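Side-chain contacts in MUTM (fpg) protein (Thermus thermophilus, PDB 1EE8), which is a zinc-containing member of the MutM (Fpg) family, combining a beta-rich N-terminal domain, an H2TH domain and a zinc finger: residues H27-P30 and A31-N35; E7-R10 and R11-P15; A85-E89 and G90-Y94. All coordinates share one frame; numbering follows the deposited sequence.

Contact 1: H27-P30 and A31-N35; sequences HRDP and ARYRN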
loop_
_atom_site.group_PDB
_atom_site.type_symbol
_atom_site.label_atom_id
_atom_site.label_comp_id
_atom_site.label_asym_id
_atom_site.label_seq_id
_atom_site.Cartn_x
_atom_site.Cartn_y
_atom_site.Cartn_z
ATOM N N HIS A 27 8.117 3.733 -10.547
ATOM C CA HIS A 27 8.216 2.686 -11.550
ATOM C C HIS A 27 6.866 2.547 -12.242
ATOM O O HIS A 27 5.887 3.192 -11.862
ATOM C CB HIS A 27 8.580 1.337 -10.912
ATOM C CG HIS A 27 7.446 0.699 -10.174
ATOM N ND1 HIS A 27 7.269 0.836 -8.812
ATOM C CD2 HIS A 27 6.395 -0.032 -10.617
ATOM C CE1 HIS A 27 6.158 0.217 -8.451
ATOM N NE2 HIS A 27 5.608 -0.317 -9.528
ATOM N N ARG A 28 6.831 1.715 -13.275
ATOM C CA ARG A 28 5.589 1.444 -13.970
ATOM C C ARG A 28 5.552 -0.036 -14.344
ATOM O O ARG A 28 5.298 -0.416 -15.489
ATOM C CB ARG A 28 5.415 2.350 -15.195
ATOM C CG ARG A 28 6.455 2.251 -16.281
ATOM C CD ARG A 28 6.238 3.434 -17.236
ATOM N NE ARG A 28 6.901 3.317 -18.532
ATOM C CZ ARG A 28 8.179 3.006 -18.712
ATOM N NH1 ARG A 28 8.964 2.762 -17.670
ATOM N NH2 ARG A 28 8.676 2.947 -19.941
ATOM N N ASP A 29 5.831 -0.866 -13.348
ATOM C CA ASP A 29 5.805 -2.308 -13.523
ATOM C C ASP A 29 5.304 -2.956 -12.239
ATOM O O ASP A 29 6.067 -3.562 -11.492
ATOM C CB ASP A 29 7.190 -2.849 -13.876
ATOM C CG ASP A 29 7.169 -4.349 -14.171
ATOM O OD1 ASP A 29 8.198 -4.885 -14.639
ATOM O OD2 ASP A 29 6.118 -4.991 -13.929
ATOM N N PRO A 30 4.002 -2.825 -11.968
ATOM C CA PRO A 30 3.386 -3.402 -10.770
ATOM C C PRO A 30 3.497 -4.927 -10.733
ATOM O O PRO A 30 3.299 -5.545 -9.692
ATOM C CB PRO A 30 1.942 -2.902 -10.847
ATOM C CG PRO A 30 1.718 -2.704 -12.335
ATOM C CD PRO A 30 3.018 -2.061 -12.750
ATOM N N ALA A 31 3.838 -5.531 -11.869
ATOM C CA ALA A 31 3.990 -6.981 -11.941
ATOM C C ALA A 31 5.239 -7.425 -11.196
ATOM O O ALA A 31 5.227 -8.426 -10.481
ATOM C CB ALA A 31 4.078 -7.432 -13.400
ATOM N N ARG A 32 6.323 -6.673 -11.373
ATOM C CA ARG A 32 7.597 -6.993 -10.734
ATOM C C ARG A 32 7.822 -6.265 -9.406
ATOM O O ARG A 32 8.434 -6.804 -8.490
ATOM C CB ARG A 32 8.750 -6.664 -11.685
ATOM C CG ARG A 32 8.809 -7.516 -12.950
ATOM C CD ARG A 32 10.085 -7.213 -13.743
ATOM N NE ARG A 32 10.291 -8.120 -14.872
ATOM C CZ ARG A 32 9.632 -8.053 -16.027
ATOM N NH1 ARG A 32 8.714 -7.112 -16.222
ATOM N NH2 ARG A 32 9.890 -8.931 -16.994
ATOM N N TYR A 33 7.343 -5.032 -9.318
ATOM C CA TYR A 33 7.494 -4.227 -8.109
ATOM C C TYR A 33 6.114 -4.119 -7.505
ATOM O O TYR A 33 5.318 -3.259 -7.875
ATOM C CB TYR A 33 8.071 -2.873 -8.500
ATOM C CG TYR A 33 9.225 -3.066 -9.446
ATOM C CD1 TYR A 33 10.198 -4.030 -9.181
ATOM C CD2 TYR A 33 9.304 -2.360 -10.645
ATOM C CE1 TYR A 33 11.214 -4.297 -10.090
ATOM C CE2 TYR A 33 10.319 -2.621 -11.557
ATOM C CZ TYR A 33 11.265 -3.595 -11.276
ATOM O OH TYR A 33 12.222 -3.910 -12.203
ATOM N N ARG A 34 5.845 -5.024 -6.571
ATOM C CA ARG A 34 4.539 -5.132 -5.942
ATOM C C ARG A 34 4.323 -4.401 -4.636
ATOM O O ARG A 34 5.158 -4.459 -3.728
ATOM C CB ARG A 34 4.221 -6.608 -5.736
ATOM C CG ARG A 34 4.313 -7.423 -7.008
ATOM C CD ARG A 34 4.372 -8.915 -6.707
ATOM N NE ARG A 34 4.684 -9.674 -7.915
ATOM C CZ ARG A 34 5.230 -10.887 -7.923
ATOM N NH1 ARG A 34 5.530 -11.493 -6.780
ATOM N NH2 ARG A 34 5.473 -11.495 -9.077
ATOM N N ASN A 35 3.180 -3.722 -4.554
ATOM C CA ASN A 35 2.787 -2.992 -3.356
ATOM C C ASN A 35 3.855 -2.040 -2.847
ATOM O O ASN A 35 4.041 -1.909 -1.642
ATOM C CB ASN A 35 2.429 -3.990 -2.248
ATOM C CG ASN A 35 1.325 -4.943 -2.662
ATOM O OD1 ASN A 35 1.520 -6.161 -2.723
ATOM N ND2 ASN A 35 0.161 -4.391 -2.957
HETATM O O HOH W 1 10.584 -3.478 -15.118
#

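Contact 2: E7-R10 and R11-P15; sequences ETTR and RRLRP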
loop_
_atom_site.group_PDB
_atom_site.type_symbol
_atom_site.label_atom_id
_atom_site.label_comp_id
_atom_site.label_asym_id
_atom_site.label_seq_id
_atom_site.Cartn_x
_atom_site.Cartn_y
_atom_site.Cartn_z
ATOM N N GLU A 7 25.622 -7.879 0.609
ATOM C CA GLU A 7 26.110 -7.319 1.865
ATOM C C GLU A 7 26.869 -6.033 1.577
ATOM O O GLU A 7 26.736 -5.047 2.302
ATOM C CB GLU A 7 27.022 -8.321 2.574
ATOM C CG GLU A 7 27.543 -7.864 3.938
ATOM C CD GLU A 7 26.433 -7.510 4.930
ATOM O OE1 GLU A 7 25.438 -8.258 5.024
ATOM O OE2 GLU A 7 26.567 -6.485 5.631
ATOM N N THR A 8 27.666 -6.034 0.513
ATOM C CA THR A 8 28.409 -4.837 0.154
ATOM C C THR A 8 27.433 -3.708 -0.170
ATOM O O THR A 8 27.679 -2.554 0.156
ATOM C CB THR A 8 29.330 -5.086 -1.056
ATOM O OG1 THR A 8 30.301 -6.080 -0.708
ATOM C CG2 THR A 8 30.053 -3.807 -1.451
ATOM N N THR A 9 26.323 -4.049 -0.815
ATOM C CA THR A 9 25.314 -3.061 -1.160
ATOM C C THR A 9 24.711 -2.498 0.130
ATOM O O THR A 9 24.559 -1.281 0.283
ATOM C CB THR A 9 24.217 -3.701 -2.038
ATOM O OG1 THR A 9 24.790 -4.085 -3.300
ATOM C CG2 THR A 9 23.072 -2.729 -2.276
ATOM N N ARG A 10 24.391 -3.390 1.065
ATOM C CA ARG A 10 23.823 -2.990 2.349
ATOM C C ARG A 10 24.756 -2.008 3.047
ATOM O O ARG A 10 24.349 -0.915 3.424
ATOM C CB ARG A 10 23.608 -4.220 3.240
ATOM C CG ARG A 10 23.349 -3.903 4.709
ATOM C CD ARG A 10 23.082 -5.161 5.534
ATOM N NE ARG A 10 22.900 -4.848 6.953
ATOM C CZ ARG A 10 23.892 -4.735 7.832
ATOM N NH1 ARG A 10 25.152 -4.924 7.450
ATOM N NH2 ARG A 10 23.629 -4.396 9.088
ATOM N N ARG A 11 26.014 -2.400 3.209
ATOM C CA ARG A 11 27.000 -1.547 3.866
ATOM C C ARG A 11 27.220 -0.219 3.155
ATOM O O ARG A 11 27.381 0.810 3.805
ATOM C CB ARG A 11 28.327 -2.298 4.010
ATOM C CG ARG A 11 28.189 -3.547 4.876
ATOM C CD ARG A 11 29.489 -4.313 5.034
ATOM N NE ARG A 11 29.285 -5.462 5.914
ATOM C CZ ARG A 11 30.263 -6.162 6.479
ATOM N NH1 ARG A 11 31.528 -5.839 6.258
ATOM N NH2 ARG A 11 29.969 -7.182 7.268
ATOM N N ARG A 12 27.212 -0.223 1.827
ATOM C CA ARG A 12 27.414 1.017 1.087
ATOM C C ARG A 12 26.221 1.962 1.190
ATOM O O ARG A 12 26.388 3.174 1.302
ATOM C CB ARG A 12 27.694 0.729 -0.387
ATOM C CG ARG A 12 28.992 -0.008 -0.636
ATOM C CD ARG A 12 30.190 0.805 -0.164
ATOM N NE ARG A 12 31.445 0.147 -0.508
ATOM C CZ ARG A 12 32.644 0.702 -0.372
ATOM N NH1 ARG A 12 32.754 1.935 0.107
ATOM N NH2 ARG A 12 33.734 0.027 -0.723
ATOM N N LEU A 13 25.018 1.407 1.157
ATOM C CA LEU A 13 23.820 2.230 1.227
ATOM C C LEU A 13 23.457 2.764 2.609
ATOM O O LEU A 13 22.961 3.879 2.718
ATOM C CB LEU A 13 22.611 1.466 0.664
ATOM C CG LEU A 13 22.583 1.099 -0.820
ATOM C CD1 LEU A 13 21.260 0.407 -1.134
ATOM C CD2 LEU A 13 22.751 2.340 -1.680
ATOM N N ARG A 14 23.699 1.988 3.661
ATOM C CA ARG A 14 23.316 2.435 4.999
ATOM C C ARG A 14 23.743 3.845 5.386
ATOM O O ARG A 14 22.928 4.615 5.891
ATOM C CB ARG A 14 23.767 1.431 6.065
ATOM C CG ARG A 14 22.955 0.141 6.048
ATOM C CD ARG A 14 22.847 -0.482 7.433
ATOM N NE ARG A 14 24.156 -0.704 8.026
ATOM C CZ ARG A 14 24.363 -1.011 9.302
ATOM N NH1 ARG A 14 23.340 -1.133 10.143
ATOM N NH2 ARG A 14 25.600 -1.201 9.730
ATOM N N PRO A 15 25.011 4.214 5.148
ATOM C CA PRO A 15 25.465 5.565 5.503
ATOM C C PRO A 15 24.789 6.635 4.646
ATOM O O PRO A 15 24.820 7.823 4.978
ATOM C CB PRO A 15 26.969 5.521 5.226
ATOM C CG PRO A 15 27.310 4.055 5.229
ATOM C CD PRO A 15 26.116 3.421 4.585
#

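Contact 3: A85-E89 and G90-Y94; sequences ALVLE and GRTLY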
loop_
_atom_site.group_PDB
_atom_site.type_symbol
_atom_site.label_atom_id
_atom_site.label_comp_id
_atom_site.label_asym_id
_atom_site.label_seq_id
_atom_site.Cartn_x
_atom_site.Cartn_y
_atom_site.Cartn_z
ATOM N N ALA A 85 13.044 3.810 -9.094
ATOM C CA ALA A 85 13.866 4.754 -8.355
ATOM C C ALA A 85 13.278 4.964 -6.971
ATOM O O ALA A 85 12.070 5.146 -6.830
ATOM C CB ALA A 85 13.941 6.089 -9.101
ATOM N N LEU A 86 14.138 4.912 -5.958
ATOM C CA LEU A 86 13.733 5.146 -4.584
ATOM C C LEU A 86 14.123 6.598 -4.355
ATOM O O LEU A 86 15.305 6.913 -4.207
ATOM C CB LEU A 86 14.511 4.241 -3.624
ATOM C CG LEU A 86 13.929 2.866 -3.283
ATOM C CD1 LEU A 86 13.236 2.277 -4.484
ATOM C CD2 LEU A 86 15.034 1.947 -2.774
ATOM N N VAL A 87 13.130 7.475 -4.361
ATOM C CA VAL A 87 13.364 8.898 -4.179
ATOM C C VAL A 87 13.377 9.258 -2.698
ATOM O O VAL A 87 12.341 9.233 -2.041
ATOM C CB VAL A 87 12.272 9.710 -4.892
ATOM C CG1 VAL A 87 12.512 11.194 -4.711
ATOM C CG2 VAL A 87 12.248 9.336 -6.376
ATOM N N LEU A 88 14.565 9.570 -2.185
ATOM C CA LEU A 88 14.739 9.953 -0.787
ATOM C C LEU A 88 14.779 11.468 -0.693
ATOM O O LEU A 88 14.927 12.158 -1.702
ATOM C CB LEU A 88 16.041 9.381 -0.231
ATOM C CG LEU A 88 16.077 7.899 0.148
ATOM C CD1 LEU A 88 15.228 7.065 -0.787
ATOM C CD2 LEU A 88 17.521 7.447 0.130
ATOM N N GLU A 89 14.661 11.995 0.515
ATOM C CA GLU A 89 14.677 13.438 0.664
ATOM C C GLU A 89 16.039 13.998 0.268
ATOM O O GLU A 89 16.119 15.038 -0.384
ATOM C CB GLU A 89 14.313 13.839 2.107
ATOM C CG GLU A 89 15.375 13.567 3.164
ATOM C CD GLU A 89 14.899 13.907 4.574
ATOM O OE1 GLU A 89 14.064 13.153 5.126
ATOM O OE2 GLU A 89 15.354 14.932 5.131
ATOM N N GLY A 90 17.106 13.293 0.625
ATOM C CA GLY A 90 18.440 13.771 0.306
ATOM C C GLY A 90 19.029 13.313 -1.016
ATOM O O GLY A 90 19.969 13.930 -1.524
ATOM N N ARG A 91 18.490 12.235 -1.578
ATOM C CA ARG A 91 18.994 11.718 -2.843
ATOM C C ARG A 91 18.089 10.636 -3.409
ATOM O O ARG A 91 17.033 10.345 -2.859
ATOM C CB ARG A 91 20.395 11.142 -2.668
ATOM C CG ARG A 91 20.480 10.032 -1.638
ATOM C CD ARG A 91 21.575 9.048 -1.993
ATOM N NE ARG A 91 22.873 9.679 -2.237
ATOM C CZ ARG A 91 23.611 10.274 -1.305
ATOM N NH1 ARG A 91 23.185 10.333 -0.048
ATOM N NH2 ARG A 91 24.792 10.787 -1.626
ATOM N N THR A 92 18.532 10.031 -4.503
ATOM C CA THR A 92 17.759 8.988 -5.165
ATOM C C THR A 92 18.598 7.748 -5.458
ATOM O O THR A 92 19.766 7.855 -5.843
ATOM C CB THR A 92 17.165 9.539 -6.481
ATOM O OG1 THR A 92 16.202 10.549 -6.168
ATOM C CG2 THR A 92 16.475 8.438 -7.293
ATOM N N LEU A 93 18.002 6.576 -5.258
ATOM C CA LEU A 93 18.666 5.308 -5.532
ATOM C C LEU A 93 17.987 4.726 -6.770
ATOM O O LEU A 93 16.757 4.698 -6.842
ATOM C CB LEU A 93 18.485 4.331 -4.362
ATOM C CG LEU A 93 18.894 4.800 -2.966
ATOM C CD1 LEU A 93 18.700 3.663 -1.975
ATOM C CD2 LEU A 93 20.357 5.244 -2.985
ATOM N N TYR A 94 18.769 4.255 -7.734
ATOM C CA TYR A 94 18.183 3.694 -8.951
ATOM C C TYR A 94 18.370 2.187 -9.024
ATOM O O TYR A 94 19.471 1.685 -8.808
ATOM C CB TYR A 94 18.803 4.337 -10.192
ATOM C CG TYR A 94 18.736 5.846 -10.175
ATOM C CD1 TYR A 94 19.781 6.602 -9.646
ATOM C CD2 TYR A 94 17.614 6.518 -10.663
ATOM C CE1 TYR A 94 19.715 7.998 -9.605
ATOM C CE2 TYR A 94 17.533 7.913 -10.623
ATOM C CZ TYR A 94 18.592 8.644 -10.092
ATOM O OH TYR A 94 18.523 10.017 -10.054
#

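Contact 1: H27-P30 and A31-N35
Asp29 turns its carboxylate opposite its own backbone N (chi1 -176°), and Arg32, with CG opposite its carbonyl carbon (chi1 -66°) and the chain extended from CG to NE, runs back past that carboxylate. Arg32 NH1 reaches Asp29 OD1 at 2.8 Å, meeting it on the syn side and within the guanidinium plane, as a salt bridge. The other oxygen serves the backbone: Asp29 OD2 takes the N-H of Arg32 at 3.1 Å from above the carboxylate plane, and weakly that of Ala31. Meanwhile Asp29 O receives Tyr33 N at 2.9 Å in a nearly straight bond. A water donates to Asp29 OD1 and, weakly, to Tyr33 OH. The tyrosine also packs on His27: its CB sits squarely over the imidazole, 3.6 Å from the His27 ring centroid, while the ring edge at Tyr33 CD2 faces the same imidazole in a T-shaped pair with planes at 77°. Beyond the loop, Arg32 NE bonds to Arg100 O, and Arg32 and Arg34 make backbone bonds to Leu104. With side-chain and main-chain oxygens of one aspartate both gripping the N-H groups that follow, this is an Asx motif, here turning the chain from strand 21-26 into edge strand 33-34.

Contact 2: E7-R10 and R11-P15
Four successive i to i+4 backbone bonds, from Arg11 N to Glu7 O at 2.9 Å through to Arg14 N to Arg10 O at 3.0 Å, carry the helix across this piece, until Pro15, whose N has no bond to the preceding turn, kinks it. On one flank Glu7 gathers two arginines. Its chain leaves with CG opposite the backbone N and then bends at chi2 (57°), which swings the carboxylate forward along the helix, toward the next turn. There Glu7 OE2 takes Arg11 NE at 2.9 Å on its anti side and Arg10 NH1 at 2.8 Å through its syn lone pair, so one oxygen serves both. The carboxylate stands at 77° to the Arg11 guanidinium. Glu7 OE1 makes a further salt bridge to Arg49. Salt bridges at i+3 and i+4 along one helix face thus form a network on helix 3-17 of the Fpg N-terminal domain, and Arg49 ties it to strand 42-50 of the sheet. One turn on, the guanidinium of Arg10 lies flat on that of Arg14, centres 4.0 Å apart and planes at 26°, with Arg10 NH2 over the middle of the Arg14 group. Glu7 and Glu46, the latter salt-bridged to Arg14 NH1, probably offset the charge of this like pair. Apolar packing takes over around the helix: Thr9 CG2 lies 3.8 Å from Leu13 CD1, the two side chains side by side and pointing the same way, with Leu13 also touching Phe56. Thr9 OG1 is turned back to Glu5 O. In the same fashion Thr8 CG2 rests 4.0 Å from Arg12 CG, and Thr8 OG1 bonds to Pro4 O.

Contact 3: A85-E89 and G90-Y94
Ala85, Thr92 and Tyr94 interlock on one face of this antiparallel pair. The small methyl of Ala85 sits in the notch where Thr92 and Tyr94 of the partner strand meet, with Ala85 CB 3.9 Å from Thr92 CG2 and 4.0 Å from Tyr94 CD2. Thr92 CG2 in turn lies over a face of the Tyr94 ring, toward its rim. The threonine's chi1 (-66°) sets its methyl toward this group and its hydroxyl the other way, where Thr92 OG1 comes 3.8 Å from Val87 CA and runs alongside the valine branches. On the opposite face the leucines mesh: Leu86 CB meets Leu93 CB at 4.0 Å, and the branch tips Leu86 CD2 and Leu93 CD1 come to 4.1 Å. Leu88 CD2 then fills in against Leu93 CG at 4.3 Å. These leucines are buried, with Leu93 touching Leu13 and Val17 of helix 3-17. Paired bonds hold Leu86 and Leu93 in register, and Leu88 N to Arg91 O at 2.7 Å is the last rung before the bend. Glu89 and Gly90 make the bend, Glu89 OE1 bonding to Thr21 OG1 and Gly90 N to Gln20 OE1. A tight beta hairpin with one leucine-rich face turned to a helix results, part of the domain's mixed sheet.

Overall arrangement
Following the chain from the N terminus, contact 2 comes first, inside helix 3-17, and closes no loop beyond successive helical turns. Contact 1 follows after strand 21-26 and closes the loop leading into strand 33-34. Contact 3 lies farther on and closes the hairpin of strands 82-88 and 92-96. The three stand in series, none nested in or crossing another. In space contacts 2 and 3 meet, Leu13 CD2 lying 4.0 Å from Leu93 CD2, so helix and hairpin pack together. Contacts 1 and 3 reach the same sheet without touching, their centres 17 Å apart, while contact 1 stays about 14 Å from contact 2 between nearest atoms.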